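Beta/alpha-amylase (Paenibacillus polymyxa, PDB 3VOC) hydrolyses alpha-1,4-glucosidic linkages in starch-type polysaccharides, this chain being its calcium-binding beta-amylase domain, which removes maltose units from the non-reducing chain ends. Local coordinates at residues A[266-269]-A[270-274]; A[110-113]-A[114-118]; A[17-20]-A[21-24]; A[369-372]-A[373-376]. All coordinates share one frame; numbering follows the deposited sequence.

Overall arrangement
All four contacts are local, and all belong to the closed (beta/alpha)8 barrel of the family 14 domain or to the loops that elaborate it. Along the chain the order is contact 3, contact 2, contact 1, contact 4. Contact 3 starts helix 20-32, the first long helix; contact 2 is the hairpin of strands 110-111 and 117-118; contact 1 leads from helix 240-268 into barrel strand 275-279; contact 4 lies in helix 367-378, between the last two barrel strands. Their centres are about 30 to 39 Å apart and none touches another. They thus sample separate sectors of one domain, with contact 2 across the chain's centre from contacts 1 and 4.

Contact 1: A[266-269]-A[270-274]; sequences KNFD and SVFGV
F268 and F272 share their first torsion, each CG lying anti to its own carbonyl carbon (chi1 -60° and -58°), but differ in the second, which turns the two rings against each other where they meet, four residues apart along the chain. The edge of F272 is turned toward the face of F268 in an offset edge-to-face pair, with ring centroids 5.9 Å apart and planes inclined by 66°. The closest carbons are F268 CD1 and F272 CD1, at 3.9 Å. One face of the F272 ring is covered by its neighbour V271, whose CG1 sits over the ring centre.

The backbone beneath the rings gathers on a single acceptor. F268 O takes the N-H groups of three successive residues: F272 N at 2.7 Å, G273 N at 3.0 Å and V271 N at 3.1 Å. F272 N is slightly and G273 N more clearly tilted from the carbonyl plane, whereas V271 N stands well above it. G273 takes a positive phi, which glycine adopts readily, as the chain turns toward the strand. On the solvent side, a water donates to both D269 OD1 and V274 O, at 2.8 Å each, while D269 OD2 is held by H265.

Outside 266-274, F268 packs on F140 and A141 of helix 127-144, and both rings reach I154 of barrel strand 153-156. K148 bonds to the carbonyls of V271 and F272. The whole is an alpha-to-beta connection of a TIM barrel, carrying the chain from helix 240-268 into strand 275-279.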
loop_
_atom_site.group_PDB
_atom_site.type_symbol
_atom_site.label_atom_id
_atom_site.label_comp_id
_atom_site.label_asym_id
_atom_site.label_seq_id
_atom_site.Cartn_x
_atom_site.Cartn_y
_atom_site.Cartn_z
ATOM N N LYS A 266 -2.094 16.062 10.881
ATOM C CA LYS A 266 -1.998 17.505 11.040
ATOM C C LYS A 266 -3.030 18.220 10.174
ATOM O O LYS A 266 -3.685 19.164 10.629
ATOM C CB LYS A 266 -0.590 17.985 10.701
ATOM C CG LYS A 266 -0.394 19.505 10.868
ATOM C CD LYS A 266 1.005 19.922 10.430
ATOM C CE LYS A 266 1.093 20.011 8.914
ATOM N NZ LYS A 266 2.318 20.727 8.449
ATOM N N ASN A 267 -3.182 17.753 8.939
ATOM C CA ASN A 267 -4.104 18.360 7.991
ATOM C C ASN A 267 -5.559 17.915 8.109
ATOM O O ASN A 267 -6.467 18.653 7.721
ATOM C CB ASN A 267 -3.583 18.136 6.573
ATOM C CG ASN A 267 -2.362 19.000 6.274
ATOM O OD1 ASN A 267 -2.466 20.214 6.242
ATOM N ND2 ASN A 267 -1.202 18.376 6.105
ATOM N N PHE A 268 -5.789 16.716 8.626
ATOM C CA PHE A 268 -7.133 16.130 8.566
ATOM C C PHE A 268 -7.873 16.117 9.885
ATOM O O PHE A 268 -9.104 16.123 9.886
ATOM C CB PHE A 268 -7.111 14.689 8.016
ATOM C CG PHE A 268 -6.566 14.564 6.618
ATOM C CD1 PHE A 268 -6.665 15.624 5.700
ATOM C CD2 PHE A 268 -5.983 13.366 6.203
ATOM C CE1 PHE A 268 -6.157 15.504 4.399
ATOM C CE2 PHE A 268 -5.484 13.223 4.897
ATOM C CZ PHE A 268 -5.565 14.288 3.995
ATOM N N ASP A 269 -7.146 16.050 11.000
ATOM C CA ASP A 269 -7.802 15.788 12.284
ATOM C C ASP A 269 -8.744 16.894 12.724
ATOM O O ASP A 269 -9.754 16.610 13.350
ATOM C CB ASP A 269 -6.799 15.477 13.397
ATOM C CG ASP A 269 -6.224 14.072 13.284
ATOM O OD1 ASP A 269 -6.571 13.347 12.331
ATOM O OD2 ASP A 269 -5.392 13.713 14.125
ATOM N N SER A 270 -8.424 18.139 12.395
ATOM C CA SER A 270 -9.306 19.262 12.766
ATOM C C SER A 270 -10.298 19.653 11.656
ATOM O O SER A 270 -11.102 20.557 11.832
ATOM C CB SER A 270 -8.478 20.464 13.219
ATOM O OG SER A 270 -7.725 20.963 12.133
ATOM N N VAL A 271 -10.252 18.964 10.520
ATOM C CA VAL A 271 -11.152 19.255 9.413
ATOM C C VAL A 271 -12.150 18.111 9.293
ATOM O O VAL A 271 -13.367 18.329 9.308
ATOM C CB VAL A 271 -10.367 19.471 8.092
ATOM C CG1 VAL A 271 -11.313 19.602 6.906
ATOM C CG2 VAL A 271 -9.445 20.720 8.215
ATOM N N PHE A 272 -11.630 16.889 9.204
ATOM C CA PHE A 272 -12.464 15.698 9.098
ATOM C C PHE A 272 -12.595 14.964 10.426
ATOM O O PHE A 272 -13.690 14.566 10.799
ATOM C CB PHE A 272 -11.905 14.778 8.018
ATOM C CG PHE A 272 -11.811 15.440 6.673
ATOM C CD1 PHE A 272 -10.570 15.776 6.134
ATOM C CD2 PHE A 272 -12.971 15.783 5.976
ATOM C CE1 PHE A 272 -10.482 16.399 4.889
ATOM C CE2 PHE A 272 -12.898 16.416 4.736
ATOM C CZ PHE A 272 -11.659 16.723 4.187
ATOM N N GLY A 273 -11.478 14.777 11.126
ATOM C CA GLY A 273 -11.494 14.071 12.408
ATOM C C GLY A 273 -11.939 12.624 12.259
ATOM O O GLY A 273 -12.638 12.085 13.122
ATOM N N VAL A 274 -11.521 11.981 11.175
ATOM C CA VAL A 274 -11.882 10.581 10.939
ATOM C C VAL A 274 -10.640 9.699 11.060
ATOM O O VAL A 274 -9.522 10.213 11.096
ATOM C CB VAL A 274 -12.512 10.395 9.540
ATOM C CG1 VAL A 274 -13.893 11.077 9.458
ATOM C CG2 VAL A 274 -11.539 10.899 8.441
HETATM O O HOH W 1 -5.628 18.951 12.474
HETATM O O HOH W 2 -8.750 12.831 10.668
HETATM O O HOH W 3 -7.372 10.254 12.829
#

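Contact 2: A[110-113]-A[114-118]; sequences FKDE and SGYAN
This is a tight beta hairpin, in which D112 and Y116 meet where strand 110-111 turns back into strand 117-118; it lies within the long excursion between barrel strands 73-79 and 153-156. F110 and N118 form an antiparallel hydrogen-bonded pair, with N118 N to F110 O at 2.8 Å and F110 N to N118 O at 3.1 Å. K111 and A117 follow as a non-hydrogen-bonded pair, and the bent K111 chain lays CG 3.5 Å from G115 O.

The loop is a type I turn from D112 to G115 followed by a G1 bulge: G115 N bonds to D112 O, and D112 N to Y116 O, both at 3.0 Å. G115, with phi 90°, has the left-handed conformation of the bulge position, where glycine is favoured. The D112 side chain ties the turn together. Its CG stands between the backbone N and carbonyl carbon (chi1 77°), which places OD1 2.8 Å from S114 N, an Asx turn, and 2.9 Å from Y116 N. The two donors approach OD1 from opposite faces of the carboxylate plane. OD2 rests 3.4 Å from Y116 CB. Beyond the hairpin, E113 is gripped by R180 and F183 N, while F110 and N118 both pack on P167.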
loop_
_atom_site.group_PDB
_atom_site.type_symbol
_atom_site.label_atom_id
_atom_site.label_comp_id
_atom_site.label_asym_id
_atom_site.label_seq_id
_atom_site.Cartn_x
_atom_site.Cartn_y
_atom_site.Cartn_z
ATOM N N PHE A 110 13.878 4.623 -6.846
ATOM C CA PHE A 110 14.365 3.349 -6.322
ATOM C C PHE A 110 15.181 2.688 -7.407
ATOM O O PHE A 110 14.868 2.816 -8.582
ATOM C CB PHE A 110 13.199 2.433 -5.956
ATOM C CG PHE A 110 12.285 2.988 -4.884
ATOM C CD1 PHE A 110 12.526 2.721 -3.536
ATOM C CD2 PHE A 110 11.160 3.743 -5.230
ATOM C CE1 PHE A 110 11.672 3.224 -2.542
ATOM C CE2 PHE A 110 10.293 4.248 -4.250
ATOM C CZ PHE A 110 10.546 3.977 -2.901
ATOM N N LYS A 111 16.238 1.984 -7.022
ATOM C CA LYS A 111 16.997 1.210 -7.979
ATOM C C LYS A 111 17.167 -0.198 -7.421
ATOM O O LYS A 111 17.423 -0.372 -6.230
ATOM C CB LYS A 111 18.339 1.906 -8.231
ATOM C CG LYS A 111 19.168 1.352 -9.360
ATOM C CD LYS A 111 20.222 2.371 -9.848
ATOM C CE LYS A 111 19.607 3.488 -10.689
ATOM N NZ LYS A 111 20.627 4.246 -11.481
ATOM N N ASP A 112 16.997 -1.193 -8.277
ATOM C CA ASP A 112 17.071 -2.578 -7.845
ATOM C C ASP A 112 18.468 -3.193 -7.926
ATOM O O ASP A 112 19.424 -2.517 -8.278
ATOM C CB ASP A 112 16.003 -3.440 -8.546
ATOM C CG ASP A 112 16.343 -3.810 -9.992
ATOM O OD1 ASP A 112 17.470 -3.590 -10.481
ATOM O OD2 ASP A 112 15.446 -4.376 -10.643
ATOM N N GLU A 113 18.559 -4.481 -7.575
ATOM C CA GLU A 113 19.817 -5.229 -7.553
ATOM C C GLU A 113 20.569 -5.213 -8.884
ATOM O O GLU A 113 21.790 -5.349 -8.896
ATOM C CB GLU A 113 19.559 -6.681 -7.132
ATOM C CG GLU A 113 18.952 -6.822 -5.727
ATOM C CD GLU A 113 18.599 -8.253 -5.397
ATOM O OE1 GLU A 113 19.202 -9.187 -5.987
ATOM O OE2 GLU A 113 17.734 -8.447 -4.537
ATOM N N SER A 114 19.843 -5.028 -9.988
ATOM C CA SER A 114 20.437 -5.021 -11.335
ATOM C C SER A 114 20.574 -3.622 -11.956
ATOM O O SER A 114 20.919 -3.491 -13.138
ATOM C CB SER A 114 19.619 -5.925 -12.271
ATOM O OG SER A 114 19.441 -7.216 -11.704
ATOM N N GLY A 115 20.282 -2.583 -11.174
ATOM C CA GLY A 115 20.391 -1.213 -11.654
ATOM C C GLY A 115 19.120 -0.649 -12.293
ATOM O O GLY A 115 19.129 0.476 -12.788
ATOM N N TYR A 116 18.020 -1.402 -12.271
ATOM C CA TYR A 116 16.773 -0.891 -12.843
ATOM C C TYR A 116 16.133 0.182 -11.958
ATOM O O TYR A 116 15.888 -0.055 -10.771
ATOM C CB TYR A 116 15.772 -2.019 -13.131
ATOM C CG TYR A 116 14.526 -1.517 -13.834
ATOM C CD1 TYR A 116 14.459 -1.463 -15.228
ATOM C CD2 TYR A 116 13.425 -1.068 -13.097
ATOM C CE1 TYR A 116 13.310 -0.984 -15.874
ATOM C CE2 TYR A 116 12.289 -0.594 -13.718
ATOM C CZ TYR A 116 12.236 -0.552 -15.107
ATOM O OH TYR A 116 11.103 -0.062 -15.701
ATOM N N ALA A 117 15.853 1.349 -12.552
ATOM C CA ALA A 117 15.295 2.494 -11.817
ATOM C C ALA A 117 13.768 2.473 -11.872
ATOM O O ALA A 117 13.180 2.326 -12.957
ATOM C CB ALA A 117 15.827 3.813 -12.374
ATOM N N ASN A 118 13.135 2.627 -10.718
ATOM C CA ASN A 118 11.671 2.572 -10.610
ATOM C C ASN A 118 11.160 3.897 -10.036
ATOM O O ASN A 118 11.749 4.439 -9.105
ATOM C CB ASN A 118 11.256 1.334 -9.780
ATOM C CG ASN A 118 9.742 1.259 -9.499
ATOM O OD1 ASN A 118 9.188 2.127 -8.827
ATOM N ND2 ASN A 118 9.089 0.185 -9.969
#

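Contact 3: A[17-20]-A[21-24]; sequences INDW and GSFK
D19 caps helix 20-32, the helix that follows the first barrel strand, by accepting from S22 N, and as the N-cap residue it holds the first turn with its carboxylate. CG lies anti to the backbone N (chi1 -179°), carrying OD1 to S22 N at 3.1 Å; the donor stands well above the carboxylate plane. The same residue also starts the helical bonding through its backbone, with D19 O accepting from F23 N at 3.2 Å, and W20 O continues the pattern by accepting from K24 N at 2.9 Å.

I17, W20 and F23 form the apolar side of this helix start. I17 sets CD1 over one face of the F23 ring, 4.0 Å from its centroid, a CH-pi contact. Its other branch, CG2, lies over the centre of the W20 ring. W20 and F23 run side by side, with CZ3 of W20 3.8 Å from CD2 of F23.

A second shell holds these groups in place. Y63 of helix 58-69 meets F23 edge-to-face and also touches W20, K24 pairs with E69, and S22 OG bonds to N395 O. At the solvent side, one water links the cap to G21, giving a proton to D19 OD1 at 2.8 Å and accepting from G21 N at 2.9 Å.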
loop_
_atom_site.group_PDB
_atom_site.type_symbol
_atom_site.label_atom_id
_atom_site.label_comp_id
_atom_site.label_asym_id
_atom_site.label_seq_id
_atom_site.Cartn_x
_atom_site.Cartn_y
_atom_site.Cartn_z
ATOM N N ILE A 17 -13.545 8.338 -15.162
ATOM C CA ILE A 17 -14.950 8.289 -15.522
ATOM C C ILE A 17 -15.190 9.222 -16.703
ATOM O O ILE A 17 -14.965 10.419 -16.596
ATOM C CB ILE A 17 -15.884 8.741 -14.367
ATOM C CG1 ILE A 17 -15.578 7.988 -13.057
ATOM C CG2 ILE A 17 -17.361 8.611 -14.795
ATOM C CD1 ILE A 17 -15.850 6.522 -13.115
ATOM N N ASN A 18 -15.651 8.663 -17.813
ATOM C CA ASN A 18 -16.020 9.473 -18.969
ATOM C C ASN A 18 -17.507 9.364 -19.328
ATOM O O ASN A 18 -17.978 10.042 -20.232
ATOM C CB ASN A 18 -15.135 9.126 -20.180
ATOM C CG ASN A 18 -15.417 7.733 -20.734
ATOM O OD1 ASN A 18 -15.856 6.829 -20.006
ATOM N ND2 ASN A 18 -15.178 7.553 -22.033
ATOM N N ASP A 19 -18.236 8.503 -18.629
ATOM C CA ASP A 19 -19.677 8.393 -18.792
ATOM C C ASP A 19 -20.296 8.467 -17.403
ATOM O O ASP A 19 -20.415 7.451 -16.712
ATOM C CB ASP A 19 -20.015 7.071 -19.482
ATOM C CG ASP A 19 -21.513 6.876 -19.710
ATOM O OD1 ASP A 19 -22.339 7.625 -19.146
ATOM O OD2 ASP A 19 -21.854 5.931 -20.445
ATOM N N TRP A 20 -20.692 9.673 -16.998
ATOM C CA TRP A 20 -21.198 9.880 -15.644
ATOM C C TRP A 20 -22.551 9.225 -15.382
ATOM O O TRP A 20 -22.836 8.796 -14.259
ATOM C CB TRP A 20 -21.246 11.372 -15.309
ATOM C CG TRP A 20 -19.871 11.912 -15.129
ATOM C CD1 TRP A 20 -19.134 12.615 -16.044
ATOM C CD2 TRP A 20 -19.042 11.746 -13.978
ATOM N NE1 TRP A 20 -17.899 12.919 -15.515
ATOM C CE2 TRP A 20 -17.813 12.391 -14.252
ATOM C CE3 TRP A 20 -19.219 11.116 -12.732
ATOM C CZ2 TRP A 20 -16.758 12.425 -13.325
ATOM C CZ3 TRP A 20 -18.172 11.143 -11.808
ATOM C CH2 TRP A 20 -16.951 11.801 -12.114
ATOM N N GLY A 21 -23.391 9.170 -16.412
ATOM C CA GLY A 21 -24.690 8.521 -16.288
ATOM C C GLY A 21 -24.537 7.053 -15.958
ATOM O O GLY A 21 -25.267 6.519 -15.119
ATOM N N SER A 22 -23.582 6.399 -16.615
ATOM C CA SER A 22 -23.281 4.977 -16.356
ATOM C C SER A 22 -22.799 4.745 -14.925
ATOM O O SER A 22 -23.284 3.852 -14.218
ATOM C CB SER A 22 -22.218 4.480 -17.341
ATOM O OG SER A 22 -21.706 3.212 -16.964
ATOM N N PHE A 23 -21.841 5.555 -14.501
ATOM C CA PHE A 23 -21.283 5.443 -13.160
ATOM C C PHE A 23 -22.366 5.683 -12.115
ATOM O O PHE A 23 -22.432 4.960 -11.117
ATOM C CB PHE A 23 -20.125 6.438 -13.002
ATOM C CG PHE A 23 -19.429 6.366 -11.685
ATOM C CD1 PHE A 23 -19.036 5.139 -11.147
ATOM C CD2 PHE A 23 -19.146 7.538 -10.977
ATOM C CE1 PHE A 23 -18.371 5.076 -9.920
ATOM C CE2 PHE A 23 -18.472 7.486 -9.738
ATOM C CZ PHE A 23 -18.087 6.256 -9.219
ATOM N N LYS A 24 -23.236 6.671 -12.355
ATOM C CA LYS A 24 -24.360 6.930 -11.445
ATOM C C LYS A 24 -25.324 5.732 -11.307
ATOM O O LYS A 24 -25.803 5.454 -10.213
ATOM C CB LYS A 24 -25.125 8.196 -11.851
ATOM C CG LYS A 24 -24.365 9.491 -11.579
ATOM C CD LYS A 24 -25.190 10.695 -11.964
ATOM C CE LYS A 24 -24.415 11.991 -11.715
ATOM N NZ LYS A 24 -25.322 13.172 -11.568
HETATM O O HOH W 4 -23.310 10.285 -19.084
#

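Contact 4: A[369-372]-A[373-376]; sequences FQKI and EEKI
K371 and E374 lie side by side on helix 367-378, pointing the same way, so that the lysine meets the carboxylate alongside rather than head-on. The K371 chain bends at chi2 (-73°) and again at chi4, curling its ammonium back to E374; NZ donates to OE2 at 2.8 Å on the syn lone-pair side. CD of K371 also rests close to that oxygen. K375 also reaches this carboxylate, its NZ 2.9 Å from E374 OE1 and above the carboxylate plane. Each oxygen of E374 thus takes one lysine. A water donates to E374 OE1 at 2.7 Å. Apart from this network, a different water bridges Q370 O and E373 OE1.

I372 and I376 belong to the buried side of the helix and cross obliquely, with their CG2 methyls 4.2 Å apart. Beneath them runs ordinary helical bonding, such as I376 N to I372 O at 3.0 Å. I372 packs against F384 of barrel strand 383-386 and I410 of helix 403-411, and its side chain lies about 4 Å from that of N360, which probably binds substrate. Helix 367-378 joins strands 356-359 and 383-386 in the last beta-alpha-beta unit of the barrel.

The charges extend further, for K375 also pairs with D343 of helix 338-352, E374 with K378, and E373 with K413. K371 NZ and K375 NZ lie 5.1 Å apart, and the carboxylates of E374 and D343 probably offset their repulsion. Such a network would be expected to favour an ionised E374.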
loop_
_atom_site.group_PDB
_atom_site.type_symbol
_atom_site.label_atom_id
_atom_site.label_comp_id
_atom_site.label_asym_id
_atom_site.label_seq_id
_atom_site.Cartn_x
_atom_site.Cartn_y
_atom_site.Cartn_z
ATOM N N PHE A 369 -15.887 -15.150 -1.547
ATOM C CA PHE A 369 -16.685 -14.449 -0.551
ATOM C C PHE A 369 -16.717 -15.187 0.794
ATOM O O PHE A 369 -16.727 -14.558 1.846
ATOM C CB PHE A 369 -18.110 -14.152 -1.075
ATOM C CG PHE A 369 -18.142 -13.181 -2.247
ATOM C CD1 PHE A 369 -17.289 -12.084 -2.286
ATOM C CD2 PHE A 369 -19.038 -13.358 -3.298
ATOM C CE1 PHE A 369 -17.312 -11.187 -3.365
ATOM C CE2 PHE A 369 -19.067 -12.460 -4.374
ATOM C CZ PHE A 369 -18.202 -11.382 -4.408
ATOM N N GLN A 370 -16.724 -16.517 0.746
ATOM C CA GLN A 370 -16.737 -17.341 1.963
ATOM C C GLN A 370 -15.390 -17.243 2.671
ATOM O O GLN A 370 -15.329 -17.206 3.901
ATOM C CB GLN A 370 -17.044 -18.813 1.635
ATOM C CG GLN A 370 -18.138 -19.010 0.591
ATOM C CD GLN A 370 -18.283 -20.458 0.097
ATOM O OE1 GLN A 370 -17.696 -21.389 0.654
ATOM N NE2 GLN A 370 -19.076 -20.643 -0.962
ATOM N N LYS A 371 -14.301 -17.206 1.900
ATOM C CA LYS A 371 -12.991 -16.967 2.499
ATOM C C LYS A 371 -12.898 -15.592 3.153
ATOM O O LYS A 371 -12.397 -15.475 4.267
ATOM C CB LYS A 371 -11.848 -17.182 1.503
ATOM C CG LYS A 371 -11.021 -18.434 1.817
ATOM C CD LYS A 371 -10.137 -18.201 3.052
ATOM C CE LYS A 371 -9.201 -19.364 3.313
ATOM N NZ LYS A 371 -9.903 -20.579 3.850
ATOM N N ILE A 372 -13.408 -14.563 2.471
ATOM C CA ILE A 372 -13.412 -13.217 3.036
ATOM C C ILE A 372 -14.234 -13.219 4.318
ATOM O O ILE A 372 -13.815 -12.657 5.329
ATOM C CB ILE A 372 -13.957 -12.138 2.048
ATOM C CG1 ILE A 372 -13.005 -11.989 0.846
ATOM C CG2 ILE A 372 -14.086 -10.777 2.758
ATOM C CD1 ILE A 372 -13.680 -11.433 -0.397
ATOM N N GLU A 373 -15.406 -13.854 4.264
ATOM C CA GLU A 373 -16.279 -13.952 5.429
ATOM C C GLU A 373 -15.556 -14.562 6.629
ATOM O O GLU A 373 -15.677 -14.057 7.741
ATOM C CB GLU A 373 -17.532 -14.782 5.130
ATOM C CG GLU A 373 -18.535 -14.752 6.291
ATOM C CD GLU A 373 -19.602 -15.821 6.171
ATOM O OE1 GLU A 373 -19.265 -16.956 5.778
ATOM O OE2 GLU A 373 -20.774 -15.524 6.484
ATOM N N GLU A 374 -14.820 -15.645 6.395
ATOM C CA GLU A 374 -14.038 -16.294 7.461
ATOM C C GLU A 374 -13.053 -15.310 8.108
ATOM O O GLU A 374 -12.977 -15.211 9.336
ATOM C CB GLU A 374 -13.325 -17.549 6.915
ATOM C CG GLU A 374 -12.220 -18.122 7.818
ATOM C CD GLU A 374 -11.084 -18.797 7.033
ATOM O OE1 GLU A 374 -9.936 -18.852 7.529
ATOM O OE2 GLU A 374 -11.341 -19.287 5.917
ATOM N N LYS A 375 -12.322 -14.565 7.279
ATOM C CA LYS A 375 -11.316 -13.651 7.787
ATOM C C LYS A 375 -11.909 -12.501 8.584
ATOM O O LYS A 375 -11.485 -12.247 9.725
ATOM C CB LYS A 375 -10.404 -13.127 6.649
ATOM C CG LYS A 375 -9.626 -14.259 5.899
ATOM C CD LYS A 375 -8.948 -15.225 6.875
ATOM C CE LYS A 375 -8.002 -16.212 6.138
ATOM N NZ LYS A 375 -7.542 -17.350 7.025
ATOM N N ILE A 376 -12.902 -11.820 8.012
ATOM C CA ILE A 376 -13.476 -10.646 8.694
ATOM C C ILE A 376 -14.128 -11.004 10.040
ATOM O O ILE A 376 -14.098 -10.197 10.959
ATOM C CB ILE A 376 -14.421 -9.790 7.770
ATOM C CG1 ILE A 376 -15.626 -10.601 7.275
ATOM C CG2 ILE A 376 -13.622 -9.227 6.580
ATOM C CD1 ILE A 376 -16.592 -9.802 6.375
HETATM O O HOH W 5 -17.142 -18.427 5.548
HETATM O O HOH W 6 -13.830 -20.348 4.124
HETATM O O HOH W 7 -8.940 -21.301 6.960
#